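Local structure of xylanase Y (Bacillus halodurans, 1WU4) at residues A[15-20]-A[333-338]; A[37-42]-A[364-369]; A[48-53]-A[60-65]; A[123-128]-A[175-180]; A[269-274]-A[281-286]. The protein hydrolyses xylooligosaccharides of three or more units with inversion of anomeric configuration, releasing xylose from their reducing end. The protein carries 1 engineered substitution. All coordinates share one frame; numbering follows the deposited sequence.

The five contacts join parts of the (alpha/alpha)6 barrel of glycoside hydrolase family 8. The segments of contacts 1 and 2 alternate along the chain, and the two contacts meet where F18 packs on M369. Contact 3 follows helix 25-40 and touches contact 2, its centre about 13 Å away, through L39, F40, I48 and Y49. Contacts 3, 4 and 5 come in series inside the loop closed by contact 1. Contact 5, a helical hairpin, lies about 12 Å from contact 1 between centres; contact 4 stands across the chain's centre, about 35 Å from contact 1. Contacts 1 and 2 thus join the two ends of the chain, while contact 4 lies nearer the residues assigned as catalytic by similarity.

Contact 1. Residues A[15-20]-A[333-338]; sequences RNLFKE and ASVDGP
V335 meets R15 and L17 where the N-terminal part of the chain lies against a C-terminal loop of the (alpha/alpha)6 barrel, the loop between helices 320-329 and 340-348. Across the segments there is only van der Waals contact, with no hydrogen bond. The CG1 methyl of V335 does all the touching: it sits over one face of the R15 guanidinium, 3.6 Å from NE of R15, and also touches the CD methylene of that arginine. From the helix 17-20 side, CD1 of L17 reaches the same V335 methyl at 4.0 Å; L17 is buried and packs further on L372 of helix 358-372. Polar bonds fix the shape of each partner from within. R15 bends at chi3 (-57°), turning its guanidinium back toward E20, which lies at the edge of that group. In the resulting salt bridge, NH1 of R15 donates in plane to the syn lone pair of E20 OE2 at 2.9 Å. With an alanine here instead of R15, the E20 carboxylate would probably lose its mate within the segment and one side of the V335 methyl its cover. On the loop side, S334 to G337 form a type I beta turn that presents V335 at its second position. N16 is the N-cap of helix 17-20, its OD1 accepting from K19 N at 3.1 Å, with the donor above the carbonyl plane.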
# COMPACT_ATOMS: atom_id res chain seq x y z
N ARG A 15 5.16 -15.98 -8.25
CA ARG A 15 4.01 -16.75 -8.69
C ARG A 15 3.07 -15.94 -9.57
O ARG A 15 2.69 -14.82 -9.23
CB ARG A 15 3.24 -17.28 -7.48
CG ARG A 15 2.09 -18.21 -7.84
CD ARG A 15 1.19 -18.48 -6.64
NE ARG A 15 1.92 -19.04 -5.51
CZ ARG A 15 2.34 -20.30 -5.44
NH1 ARG A 15 2.10 -21.15 -6.43
NH2 ARG A 15 3.01 -20.71 -4.37
N ASN A 16 2.71 -16.51 -10.71
CA ASN A 16 1.77 -15.89 -11.63
C ASN A 16 0.49 -16.66 -11.33
O ASN A 16 0.21 -17.69 -11.95
CB ASN A 16 2.18 -16.13 -13.09
CG ASN A 16 1.28 -15.41 -14.07
OD1 ASN A 16 0.12 -15.10 -13.76
ND2 ASN A 16 1.79 -15.15 -15.27
N LEU A 17 -0.26 -16.19 -10.35
CA LEU A 17 -1.48 -16.88 -9.94
C LEU A 17 -2.52 -16.91 -11.05
O LEU A 17 -3.27 -17.87 -11.16
CB LEU A 17 -2.04 -16.26 -8.66
CG LEU A 17 -3.10 -17.09 -7.92
CD1 LEU A 17 -2.60 -18.52 -7.72
CD2 LEU A 17 -3.41 -16.44 -6.59
N PHE A 18 -2.59 -15.86 -11.86
CA PHE A 18 -3.56 -15.86 -12.96
C PHE A 18 -3.28 -17.08 -13.84
O PHE A 18 -4.19 -17.81 -14.22
CB PHE A 18 -3.42 -14.61 -13.84
CG PHE A 18 -4.00 -13.35 -13.25
CD1 PHE A 18 -5.31 -13.32 -12.79
CD2 PHE A 18 -3.25 -12.18 -13.24
CE1 PHE A 18 -5.87 -12.12 -12.32
CE2 PHE A 18 -3.80 -10.99 -12.78
CZ PHE A 18 -5.10 -10.95 -12.32
N LYS A 19 -2.01 -17.28 -14.18
CA LYS A 19 -1.61 -18.39 -15.03
C LYS A 19 -1.90 -19.74 -14.38
O LYS A 19 -2.40 -20.66 -15.03
CB LYS A 19 -0.12 -18.28 -15.37
CG LYS A 19 0.40 -19.36 -16.30
CD LYS A 19 1.86 -19.12 -16.65
CE LYS A 19 2.41 -20.23 -17.54
NZ LYS A 19 2.37 -21.55 -16.85
N GLU A 20 -1.59 -19.85 -13.09
CA GLU A 20 -1.83 -21.10 -12.38
C GLU A 20 -3.32 -21.41 -12.31
O GLU A 20 -3.71 -22.58 -12.19
CB GLU A 20 -1.22 -21.03 -10.98
CG GLU A 20 0.31 -21.01 -11.01
CD GLU A 20 0.95 -21.08 -9.64
OE1 GLU A 20 2.19 -21.12 -9.57
OE2 GLU A 20 0.21 -21.09 -8.63
N ALA A 333 -1.92 -15.58 -0.55
CA ALA A 333 -1.63 -16.14 0.77
C ALA A 333 -2.42 -17.42 1.04
O ALA A 333 -2.28 -18.03 2.10
CB ALA A 333 -1.93 -15.10 1.85
N SER A 334 -3.25 -17.83 0.09
CA SER A 334 -4.04 -19.05 0.23
C SER A 334 -4.39 -19.55 -1.16
O SER A 334 -5.56 -19.60 -1.55
CB SER A 334 -5.32 -18.78 1.03
OG SER A 334 -5.95 -20.00 1.40
N VAL A 335 -3.36 -19.93 -1.92
CA VAL A 335 -3.55 -20.38 -3.29
C VAL A 335 -4.45 -21.61 -3.43
O VAL A 335 -5.06 -21.81 -4.48
CB VAL A 335 -2.20 -20.66 -3.97
CG1 VAL A 335 -1.35 -19.40 -3.97
CG2 VAL A 335 -1.47 -21.79 -3.26
N ASP A 336 -4.53 -22.42 -2.38
CA ASP A 336 -5.37 -23.61 -2.40
C ASP A 336 -6.65 -23.40 -1.60
O ASP A 336 -7.38 -24.35 -1.31
CB ASP A 336 -4.61 -24.81 -1.83
CG ASP A 336 -3.40 -25.18 -2.67
OD1 ASP A 336 -3.56 -25.42 -3.88
OD2 ASP A 336 -2.28 -25.22 -2.11
N GLY A 337 -6.92 -22.15 -1.23
CA GLY A 337 -8.11 -21.84 -0.46
C GLY A 337 -9.38 -22.17 -1.22
O GLY A 337 -9.39 -22.15 -2.45
N PRO A 338 -10.48 -22.46 -0.52
CA PRO A 338 -11.75 -22.79 -1.18
C PRO A 338 -12.35 -21.70 -2.07
O PRO A 338 -13.11 -22.00 -2.99
CB PRO A 338 -12.66 -23.17 -0.00
CG PRO A 338 -12.10 -22.38 1.14
CD PRO A 338 -10.62 -22.53 0.95

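Contact 2. Residues A[37-42]-A[364-369]; sequences EQLFGD and LYLFAM
L366 projects from helix 358-372 against two neighbours on the last turn of helix 25-40, L39 and F40. Its CG stands anti to the backbone N, and chi1 (180°) and chi2 (55°) together bring the CD2 methyl to both partners, while CB stays in contact range as well. L39 has the other choice, CG anti to the carbonyl carbon, and from there its CD2 methyl lies 3.7 Å from CB of L366 and 3.9 Å from CD2 of L366. The two leucines slide past each other in opposite directions, overlapping alongside. In this (alpha/alpha)6 barrel fold the contact brings the first long helix of the chain, 25-40, against the last, 358-372. With chi1 at -72°, CG again opposite the carbonyl carbon, F40 brings the CE2 corner of its ring to 3.9 Å from CD2 of L366, the two side chains crossing at about a right angle. The same ring is stacked on W36 and meets Y49, while M78 of helix 69-81 touches both F40 and L366, so a third helix joins the packing. On helix 358-372, Y365 turns its hydroxyl to T350 O and the guanidinium of R31, a polar link beside the apolar leucine pair.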
# COMPACT_ATOMS: atom_id res chain seq x y z
N GLU A 37 -1.96 1.24 -18.91
CA GLU A 37 -2.26 2.29 -19.88
C GLU A 37 -3.50 3.10 -19.54
O GLU A 37 -3.53 4.31 -19.76
CB GLU A 37 -2.41 1.69 -21.28
CG GLU A 37 -1.10 1.27 -21.92
CD GLU A 37 -0.11 2.42 -22.02
OE1 GLU A 37 -0.53 3.53 -22.42
OE2 GLU A 37 1.08 2.22 -21.71
N GLN A 38 -4.53 2.46 -19.00
CA GLN A 38 -5.73 3.19 -18.65
C GLN A 38 -5.46 4.19 -17.53
O GLN A 38 -6.05 5.27 -17.51
CB GLN A 38 -6.84 2.23 -18.20
CG GLN A 38 -7.51 1.48 -19.33
CD GLN A 38 -8.92 1.06 -18.96
OE1 GLN A 38 -9.74 1.89 -18.59
NE2 GLN A 38 -9.19 -0.23 -19.07
N LEU A 39 -4.56 3.83 -16.62
CA LEU A 39 -4.23 4.69 -15.49
C LEU A 39 -3.14 5.72 -15.76
O LEU A 39 -3.21 6.84 -15.25
CB LEU A 39 -3.80 3.83 -14.30
CG LEU A 39 -4.89 3.20 -13.42
CD1 LEU A 39 -5.91 2.46 -14.26
CD2 LEU A 39 -4.23 2.26 -12.42
N PHE A 40 -2.14 5.35 -16.54
CA PHE A 40 -1.01 6.24 -16.83
C PHE A 40 -0.94 6.78 -18.25
O PHE A 40 -0.04 7.56 -18.57
CB PHE A 40 0.29 5.51 -16.48
CG PHE A 40 0.51 5.35 -15.00
CD1 PHE A 40 1.30 6.26 -14.30
CD2 PHE A 40 -0.12 4.33 -14.29
CE1 PHE A 40 1.46 6.15 -12.91
CE2 PHE A 40 0.03 4.21 -12.91
CZ PHE A 40 0.82 5.13 -12.22
N GLY A 41 -1.89 6.39 -19.09
CA GLY A 41 -1.90 6.87 -20.46
C GLY A 41 -2.58 8.23 -20.57
O GLY A 41 -3.04 8.77 -19.57
N ASP A 42 -2.64 8.78 -21.78
CA ASP A 42 -3.26 10.08 -21.97
C ASP A 42 -4.72 9.95 -22.38
O ASP A 42 -5.09 10.23 -23.52
CB ASP A 42 -2.51 10.88 -23.03
CG ASP A 42 -2.46 10.17 -24.37
OD1 ASP A 42 -1.91 10.76 -25.33
OD2 ASP A 42 -2.95 9.02 -24.47
N LEU A 364 -5.60 0.20 -6.15
CA LEU A 364 -5.67 -1.15 -5.59
C LEU A 364 -5.75 -2.18 -6.72
O LEU A 364 -5.17 -3.25 -6.63
CB LEU A 364 -6.88 -1.27 -4.66
CG LEU A 364 -6.71 -0.83 -3.20
CD1 LEU A 364 -5.97 0.50 -3.11
CD2 LEU A 364 -8.07 -0.73 -2.54
N TYR A 365 -6.47 -1.81 -7.77
CA TYR A 365 -6.66 -2.67 -8.94
C TYR A 365 -5.31 -2.95 -9.62
O TYR A 365 -4.97 -4.11 -9.88
CB TYR A 365 -7.61 -1.97 -9.91
CG TYR A 365 -8.21 -2.83 -11.00
CD1 TYR A 365 -9.58 -3.09 -11.03
CD2 TYR A 365 -7.41 -3.34 -12.03
CE1 TYR A 365 -10.15 -3.81 -12.07
CE2 TYR A 365 -7.97 -4.07 -13.07
CZ TYR A 365 -9.34 -4.29 -13.09
OH TYR A 365 -9.90 -4.97 -14.15
N LEU A 366 -4.53 -1.90 -9.90
CA LEU A 366 -3.25 -2.11 -10.56
C LEU A 366 -2.29 -2.92 -9.69
O LEU A 366 -1.58 -3.78 -10.19
CB LEU A 366 -2.60 -0.78 -10.96
CG LEU A 366 -1.24 -0.89 -11.66
CD1 LEU A 366 -1.33 -1.81 -12.87
CD2 LEU A 366 -0.76 0.49 -12.08
N PHE A 367 -2.27 -2.65 -8.38
CA PHE A 367 -1.39 -3.42 -7.51
C PHE A 367 -1.75 -4.91 -7.57
O PHE A 367 -0.87 -5.76 -7.65
CB PHE A 367 -1.49 -2.94 -6.06
CG PHE A 367 -0.69 -1.69 -5.77
CD1 PHE A 367 0.60 -1.53 -6.28
CD2 PHE A 367 -1.22 -0.69 -4.96
CE1 PHE A 367 1.35 -0.39 -5.98
CE2 PHE A 367 -0.47 0.45 -4.65
CZ PHE A 367 0.81 0.59 -5.16
N ALA A 368 -3.05 -5.21 -7.56
CA ALA A 368 -3.50 -6.59 -7.63
C ALA A 368 -3.16 -7.22 -8.98
O ALA A 368 -2.81 -8.40 -9.05
CB ALA A 368 -5.00 -6.66 -7.38
N MET A 369 -3.25 -6.44 -10.05
CA MET A 369 -2.93 -6.95 -11.38
C MET A 369 -1.45 -7.29 -11.44
O MET A 369 -1.05 -8.30 -12.02
CB MET A 369 -3.26 -5.91 -12.45
CG MET A 369 -3.50 -6.50 -13.83
SD MET A 369 -4.95 -7.60 -13.86
CE MET A 369 -6.21 -6.48 -14.42

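Contact 3. Residues A[48-53]-A[60-65]; sequences IYYEVG and LDTGNL
Y50, in strand 49-52, lays its ring beside L60, the first residue after strand 56-59, with which strand 49-52 pairs in a hairpin. From CB the side chain runs with CG anti to the carbonyl carbon (chi1 -65°), which directs the ring toward the 60-65 loop. The ring atoms on one side make the contact: CD2 of Y50 lies 3.8 Å from CB of L60, and CE2 of Y50 comes to 3.6 Å from that same CB, with the L60 methyl CD2 also beside it. At the tip, OH of Y50 passes 4.5 Å from CG2 of T62, whose own hydroxyl bonds to N356 O. One backbone bond ties the two segments, L60 N donating to I48 O at 2.9 Å. Within the loop, D61 forms an Asx motif, its OD1 accepting from N64 N at 3.0 Å, while its OD2 receives the side-chain amide of N64. I48 lies about 10 Å, side chain to side chain, from E70, the proton donor by similarity. The I48-L60 hydrogen bond carries the backbone pairing one step past the strands, and the overlap of Y50 with L60 adds a nondirectional apolar contact beside it.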
# COMPACT_ATOMS: atom_id res chain seq x y z
N ILE A 48 -5.33 8.33 -13.85
CA ILE A 48 -5.08 8.99 -12.57
C ILE A 48 -3.74 9.71 -12.51
O ILE A 48 -3.46 10.44 -11.55
CB ILE A 48 -5.16 7.98 -11.41
CG1 ILE A 48 -4.12 6.88 -11.61
CG2 ILE A 48 -6.56 7.39 -11.34
CD1 ILE A 48 -4.08 5.84 -10.50
N TYR A 49 -2.89 9.51 -13.52
CA TYR A 49 -1.58 10.15 -13.57
C TYR A 49 -1.59 11.32 -14.54
O TYR A 49 -2.02 11.19 -15.68
CB TYR A 49 -0.52 9.12 -14.00
CG TYR A 49 0.82 9.72 -14.38
CD1 TYR A 49 1.62 10.35 -13.43
CD2 TYR A 49 1.28 9.66 -15.69
CE1 TYR A 49 2.85 10.91 -13.78
CE2 TYR A 49 2.50 10.22 -16.06
CZ TYR A 49 3.28 10.84 -15.09
OH TYR A 49 4.49 11.38 -15.45
N TYR A 50 -1.10 12.47 -14.08
CA TYR A 50 -1.05 13.68 -14.89
C TYR A 50 0.36 14.23 -15.00
O TYR A 50 1.06 14.40 -14.00
CB TYR A 50 -1.98 14.73 -14.29
CG TYR A 50 -3.44 14.32 -14.33
CD1 TYR A 50 -4.24 14.62 -15.43
CD2 TYR A 50 -4.00 13.59 -13.29
CE1 TYR A 50 -5.56 14.20 -15.49
CE2 TYR A 50 -5.32 13.17 -13.34
CZ TYR A 50 -6.10 13.48 -14.44
OH TYR A 50 -7.41 13.05 -14.49
N GLU A 51 0.77 14.52 -16.23
CA GLU A 51 2.10 15.05 -16.49
C GLU A 51 2.07 16.57 -16.56
O GLU A 51 1.17 17.16 -17.16
CB GLU A 51 2.63 14.47 -17.79
CG GLU A 51 4.08 14.01 -17.73
CD GLU A 51 4.38 12.92 -18.73
OE1 GLU A 51 4.24 13.17 -19.95
OE2 GLU A 51 4.76 11.81 -18.30
N VAL A 52 3.05 17.21 -15.94
CA VAL A 52 3.15 18.67 -15.93
C VAL A 52 4.54 19.08 -16.41
O VAL A 52 5.55 18.68 -15.83
CB VAL A 52 2.92 19.23 -14.51
CG1 VAL A 52 2.99 20.75 -14.54
CG2 VAL A 52 1.57 18.77 -13.98
N GLY A 53 4.58 19.89 -17.46
CA GLY A 53 5.86 20.32 -17.99
C GLY A 53 6.67 19.13 -18.46
O GLY A 53 6.11 18.13 -18.92
N LEU A 60 -3.67 12.09 -9.22
CA LEU A 60 -4.76 12.88 -8.67
C LEU A 60 -5.84 12.05 -8.02
O LEU A 60 -6.33 11.08 -8.60
CB LEU A 60 -5.38 13.72 -9.79
CG LEU A 60 -6.56 14.63 -9.42
CD1 LEU A 60 -6.06 15.80 -8.59
CD2 LEU A 60 -7.24 15.13 -10.68
N ASP A 61 -6.19 12.40 -6.79
CA ASP A 61 -7.28 11.71 -6.12
C ASP A 61 -8.44 12.39 -6.83
O ASP A 61 -8.92 13.45 -6.41
CB ASP A 61 -7.34 12.03 -4.63
CG ASP A 61 -8.50 11.34 -3.93
OD1 ASP A 61 -9.60 11.30 -4.52
OD2 ASP A 61 -8.32 10.84 -2.80
N THR A 62 -8.87 11.78 -7.93
CA THR A 62 -9.94 12.32 -8.75
C THR A 62 -11.21 12.70 -7.99
O THR A 62 -11.90 13.65 -8.36
CB THR A 62 -10.31 11.33 -9.86
OG1 THR A 62 -10.62 10.05 -9.28
CG2 THR A 62 -9.14 11.16 -10.83
N GLY A 63 -11.50 11.98 -6.91
CA GLY A 63 -12.70 12.26 -6.14
C GLY A 63 -12.61 13.45 -5.20
O GLY A 63 -13.57 14.21 -5.06
N ASN A 64 -11.46 13.61 -4.55
CA ASN A 64 -11.28 14.71 -3.61
C ASN A 64 -10.56 15.91 -4.22
O ASN A 64 -10.32 16.91 -3.54
CB ASN A 64 -10.51 14.21 -2.39
CG ASN A 64 -11.28 13.17 -1.60
OD1 ASN A 64 -12.36 13.45 -1.09
ND2 ASN A 64 -10.74 11.96 -1.51
N LEU A 65 -10.24 15.81 -5.50
CA LEU A 65 -9.56 16.88 -6.23
C LEU A 65 -8.29 17.36 -5.54
O LEU A 65 -8.04 18.57 -5.45
CB LEU A 65 -10.52 18.06 -6.44
CG LEU A 65 -11.75 17.76 -7.30
CD1 LEU A 65 -12.58 19.03 -7.45
CD2 LEU A 65 -11.32 17.23 -8.66

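Contact 4. Residues A[123-128]-A[175-180]; sequences WGPAPD and HPMWNR
M177 extends its side chain over two prolines, P125, just ahead of helix 127-144, and P127, the first residue of that helix. The CE methyl touches the P125 ring, 3.5 Å from CG of P125 and 3.6 Å from CB of P125. One atom back, SD of M177 rests against P127, 3.8 Å from its CA and 3.9 Å from its CG. The chain is straight beyond CG (chi2 -172°, chi3 161°), and this lets sulfur and methyl serve successive prolines. An alanine in place of M177 would lose both contacts and would probably open a gap beside the P125 and P127 rings. M177 also packs on E130, Y109 and C165, joining the 175-180 loop to helices 127-144 and 154-167 of the barrel. P127 is about 9 Å, side chain to side chain, from E70, the proton donor by similarity. With no hydrogen bond between the segments, the joint rests on dispersion, the CE methyl against the P125 ring and the polarisable sulfur against P127.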
# COMPACT_ATOMS: atom_id res chain seq x y z
N TRP A 123 -0.21 20.33 7.12
CA TRP A 123 1.20 20.14 7.40
C TRP A 123 1.38 18.83 8.17
O TRP A 123 2.40 18.59 8.79
CB TRP A 123 1.77 21.32 8.19
CG TRP A 123 2.22 22.46 7.32
CD1 TRP A 123 1.76 22.78 6.08
CD2 TRP A 123 3.18 23.47 7.67
NE1 TRP A 123 2.38 23.93 5.62
CE2 TRP A 123 3.26 24.37 6.58
CE3 TRP A 123 3.99 23.70 8.79
CZ2 TRP A 123 4.10 25.48 6.58
CZ3 TRP A 123 4.83 24.81 8.79
CH2 TRP A 123 4.88 25.68 7.69
N GLY A 124 0.34 18.00 8.12
CA GLY A 124 0.40 16.71 8.78
C GLY A 124 0.66 15.64 7.74
O GLY A 124 0.15 15.72 6.62
N PRO A 125 1.46 14.61 8.07
CA PRO A 125 1.79 13.52 7.15
C PRO A 125 0.92 12.28 7.32
O PRO A 125 0.15 12.18 8.27
CB PRO A 125 3.24 13.23 7.48
CG PRO A 125 3.23 13.36 8.98
CD PRO A 125 2.38 14.61 9.23
N ALA A 126 1.05 11.35 6.39
CA ALA A 126 0.33 10.08 6.43
C ALA A 126 1.40 9.00 6.32
O ALA A 126 1.96 8.78 5.24
CB ALA A 126 -0.64 9.99 5.25
N PRO A 127 1.71 8.32 7.43
CA PRO A 127 2.74 7.27 7.48
C PRO A 127 2.74 6.23 6.36
O PRO A 127 3.81 5.75 5.97
CB PRO A 127 2.53 6.65 8.85
CG PRO A 127 2.13 7.83 9.67
CD PRO A 127 1.14 8.55 8.77
N ASP A 128 1.58 5.85 5.84
CA ASP A 128 1.57 4.86 4.77
C ASP A 128 2.21 5.41 3.50
O ASP A 128 2.70 4.66 2.66
CB ASP A 128 0.15 4.30 4.53
CG ASP A 128 -0.85 5.35 4.10
OD1 ASP A 128 -0.79 6.50 4.58
OD2 ASP A 128 -1.74 5.01 3.29
N HIS A 175 8.02 14.02 16.28
CA HIS A 175 7.72 12.69 16.80
C HIS A 175 7.94 11.65 15.71
O HIS A 175 7.79 11.93 14.53
CB HIS A 175 6.27 12.62 17.28
CG HIS A 175 5.91 13.68 18.29
ND1 HIS A 175 5.84 15.02 17.96
CD2 HIS A 175 5.61 13.59 19.60
CE1 HIS A 175 5.51 15.71 19.04
NE2 HIS A 175 5.37 14.87 20.05
N PRO A 176 8.29 10.42 16.11
CA PRO A 176 8.52 9.34 15.14
C PRO A 176 7.21 8.78 14.60
O PRO A 176 6.14 9.02 15.17
CB PRO A 176 9.29 8.31 15.96
CG PRO A 176 8.64 8.44 17.31
CD PRO A 176 8.54 9.95 17.49
N MET A 177 7.29 8.05 13.49
CA MET A 177 6.10 7.44 12.90
C MET A 177 5.87 6.03 13.41
O MET A 177 4.87 5.40 13.09
CB MET A 177 6.18 7.45 11.38
CG MET A 177 5.97 8.83 10.78
SD MET A 177 5.85 8.78 9.00
CE MET A 177 5.06 10.35 8.67
N TRP A 178 6.83 5.53 14.19
CA TRP A 178 6.75 4.21 14.80
C TRP A 178 6.93 4.40 16.29
O TRP A 178 7.76 5.20 16.72
CB TRP A 178 7.87 3.29 14.30
CG TRP A 178 7.52 2.48 13.09
CD1 TRP A 178 7.18 1.16 13.06
CD2 TRP A 178 7.45 2.95 11.74
NE1 TRP A 178 6.90 0.77 11.77
CE2 TRP A 178 7.06 1.85 10.94
CE3 TRP A 178 7.68 4.18 11.13
CZ2 TRP A 178 6.88 1.96 9.56
CZ3 TRP A 178 7.51 4.29 9.75
CH2 TRP A 178 7.12 3.18 8.98
N ASN A 179 6.14 3.69 17.09
CA ASN A 179 6.30 3.78 18.53
C ASN A 179 7.56 2.95 18.80
O ASN A 179 7.64 1.79 18.40
CB ASN A 179 5.09 3.18 19.24
CG ASN A 179 5.26 3.14 20.74
OD1 ASN A 179 6.00 2.32 21.27
ND2 ASN A 179 4.57 4.05 21.44
N ARG A 180 8.54 3.56 19.45
CA ARG A 180 9.81 2.89 19.72
C ARG A 180 9.73 1.70 20.67
O ARG A 180 10.56 0.79 20.60
CB ARG A 180 10.82 3.90 20.26
CG ARG A 180 11.14 5.03 19.28
CD ARG A 180 11.88 4.50 18.06
NE ARG A 180 13.24 4.09 18.39
CZ ARG A 180 14.21 4.92 18.74
NH1 ARG A 180 15.42 4.46 19.02
NH2 ARG A 180 13.98 6.23 18.81

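Contact 5. Residues A[269-274]-A[281-286]; sequences ANIGLD and SEWSAE
I271 on helix 265-278 is met by W283 and S284 in the first turn of helix 282-295. S281 opens that helix as its N-cap: its OG accepts from S284 N at 3.1 Å. Two residues on, W283 has CG anti to the backbone N (chi1 -176°), which lets the six-membered part of the indole turn back to the neighbouring helix. There CZ3 of W283 lies 3.8 Å from CD1 of I271, and the two side chains cross at about a right angle. S284 follows with two roles. Its CB packs 3.7 Å from CG2 of I271, while its OG shares a water with I271 O, each 2.8 Å from the water oxygen; the water donates to the carbonyl. A285 then turns to the other side, onto S334. I271 also packs on I288, one turn further along the second helix. Two consecutive helices joined by a short turn, packed through apolar side chains and bridged by a water between I271 O and S284 OG, form an alpha-alpha hairpin, the element from which the (alpha/alpha)6 barrel is built.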
# COMPACT_ATOMS: atom_id res chain seq x y z
N ALA A 269 -4.70 -7.50 0.85
CA ALA A 269 -3.69 -7.34 -0.18
C ALA A 269 -2.29 -7.43 0.40
O ALA A 269 -1.41 -8.08 -0.16
CB ALA A 269 -3.87 -6.01 -0.91
N ASN A 270 -2.08 -6.75 1.53
CA ASN A 270 -0.79 -6.75 2.21
C ASN A 270 -0.40 -8.15 2.66
O ASN A 270 0.77 -8.55 2.56
CB ASN A 270 -0.81 -5.82 3.43
CG ASN A 270 -1.01 -4.37 3.06
OD1 ASN A 270 -0.68 -3.94 1.96
ND2 ASN A 270 -1.54 -3.59 4.00
N ILE A 271 -1.37 -8.90 3.16
CA ILE A 271 -1.12 -10.26 3.61
C ILE A 271 -0.74 -11.12 2.42
O ILE A 271 0.15 -11.97 2.51
CB ILE A 271 -2.36 -10.82 4.33
CG1 ILE A 271 -2.54 -10.09 5.67
CG2 ILE A 271 -2.22 -12.33 4.56
CD1 ILE A 271 -3.80 -10.45 6.41
N GLY A 272 -1.40 -10.90 1.29
CA GLY A 272 -1.08 -11.65 0.09
C GLY A 272 0.32 -11.38 -0.41
O GLY A 272 1.06 -12.30 -0.75
N LEU A 273 0.72 -10.10 -0.46
CA LEU A 273 2.05 -9.77 -0.95
C LEU A 273 3.14 -10.26 -0.00
O LEU A 273 4.19 -10.73 -0.45
CB LEU A 273 2.18 -8.26 -1.18
CG LEU A 273 3.45 -7.86 -1.94
CD1 LEU A 273 3.48 -8.54 -3.30
CD2 LEU A 273 3.48 -6.35 -2.10
N ASP A 274 2.91 -10.15 1.31
CA ASP A 274 3.90 -10.62 2.28
C ASP A 274 4.08 -12.13 2.13
O ASP A 274 5.20 -12.63 2.21
CB ASP A 274 3.45 -10.26 3.70
CG ASP A 274 4.44 -10.72 4.77
OD1 ASP A 274 5.66 -10.63 4.54
OD2 ASP A 274 4.00 -11.15 5.85
N SER A 281 2.04 -18.75 5.46
CA SER A 281 1.97 -19.11 6.86
C SER A 281 0.57 -19.64 7.12
O SER A 281 -0.36 -19.33 6.39
CB SER A 281 2.24 -17.90 7.76
OG SER A 281 1.19 -16.94 7.67
N GLU A 282 0.44 -20.46 8.16
CA GLU A 282 -0.86 -21.03 8.48
C GLU A 282 -1.85 -19.91 8.80
O GLU A 282 -2.98 -19.92 8.33
CB GLU A 282 -0.74 -21.97 9.69
CG GLU A 282 -1.97 -22.82 9.94
CD GLU A 282 -2.15 -23.90 8.88
OE1 GLU A 282 -3.17 -24.62 8.94
OE2 GLU A 282 -1.28 -24.02 7.99
N TRP A 283 -1.41 -18.94 9.59
CA TRP A 283 -2.28 -17.83 9.97
C TRP A 283 -2.76 -17.03 8.76
O TRP A 283 -3.95 -16.72 8.66
CB TRP A 283 -1.58 -16.88 10.94
CG TRP A 283 -2.51 -15.79 11.40
CD1 TRP A 283 -3.37 -15.84 12.46
CD2 TRP A 283 -2.75 -14.53 10.75
NE1 TRP A 283 -4.14 -14.70 12.51
CE2 TRP A 283 -3.78 -13.88 11.47
CE3 TRP A 283 -2.20 -13.89 9.63
CZ2 TRP A 283 -4.27 -12.62 11.10
CZ3 TRP A 283 -2.69 -12.64 9.26
CH2 TRP A 283 -3.71 -12.02 10.00
N SER A 284 -1.85 -16.70 7.85
CA SER A 284 -2.23 -15.92 6.68
C SER A 284 -3.23 -16.64 5.78
O SER A 284 -4.18 -16.03 5.30
CB SER A 284 -0.99 -15.52 5.88
OG SER A 284 -0.18 -14.64 6.63
N ALA A 285 -3.01 -17.93 5.55
CA ALA A 285 -3.92 -18.69 4.70
C ALA A 285 -5.29 -18.75 5.36
O ALA A 285 -6.32 -18.56 4.70
CB ALA A 285 -3.38 -20.11 4.50
N GLU A 286 -5.31 -18.99 6.66
CA GLU A 286 -6.57 -19.06 7.39
C GLU A 286 -7.29 -17.71 7.42
O GLU A 286 -8.52 -17.65 7.35
CB GLU A 286 -6.32 -19.57 8.81
CG GLU A 286 -5.91 -21.04 8.85
CD GLU A 286 -5.32 -21.47 10.18
OE1 GLU A 286 -5.04 -22.68 10.33
OE2 GLU A 286 -5.13 -20.61 11.06
O HOH W 1 1.23 -13.08 4.85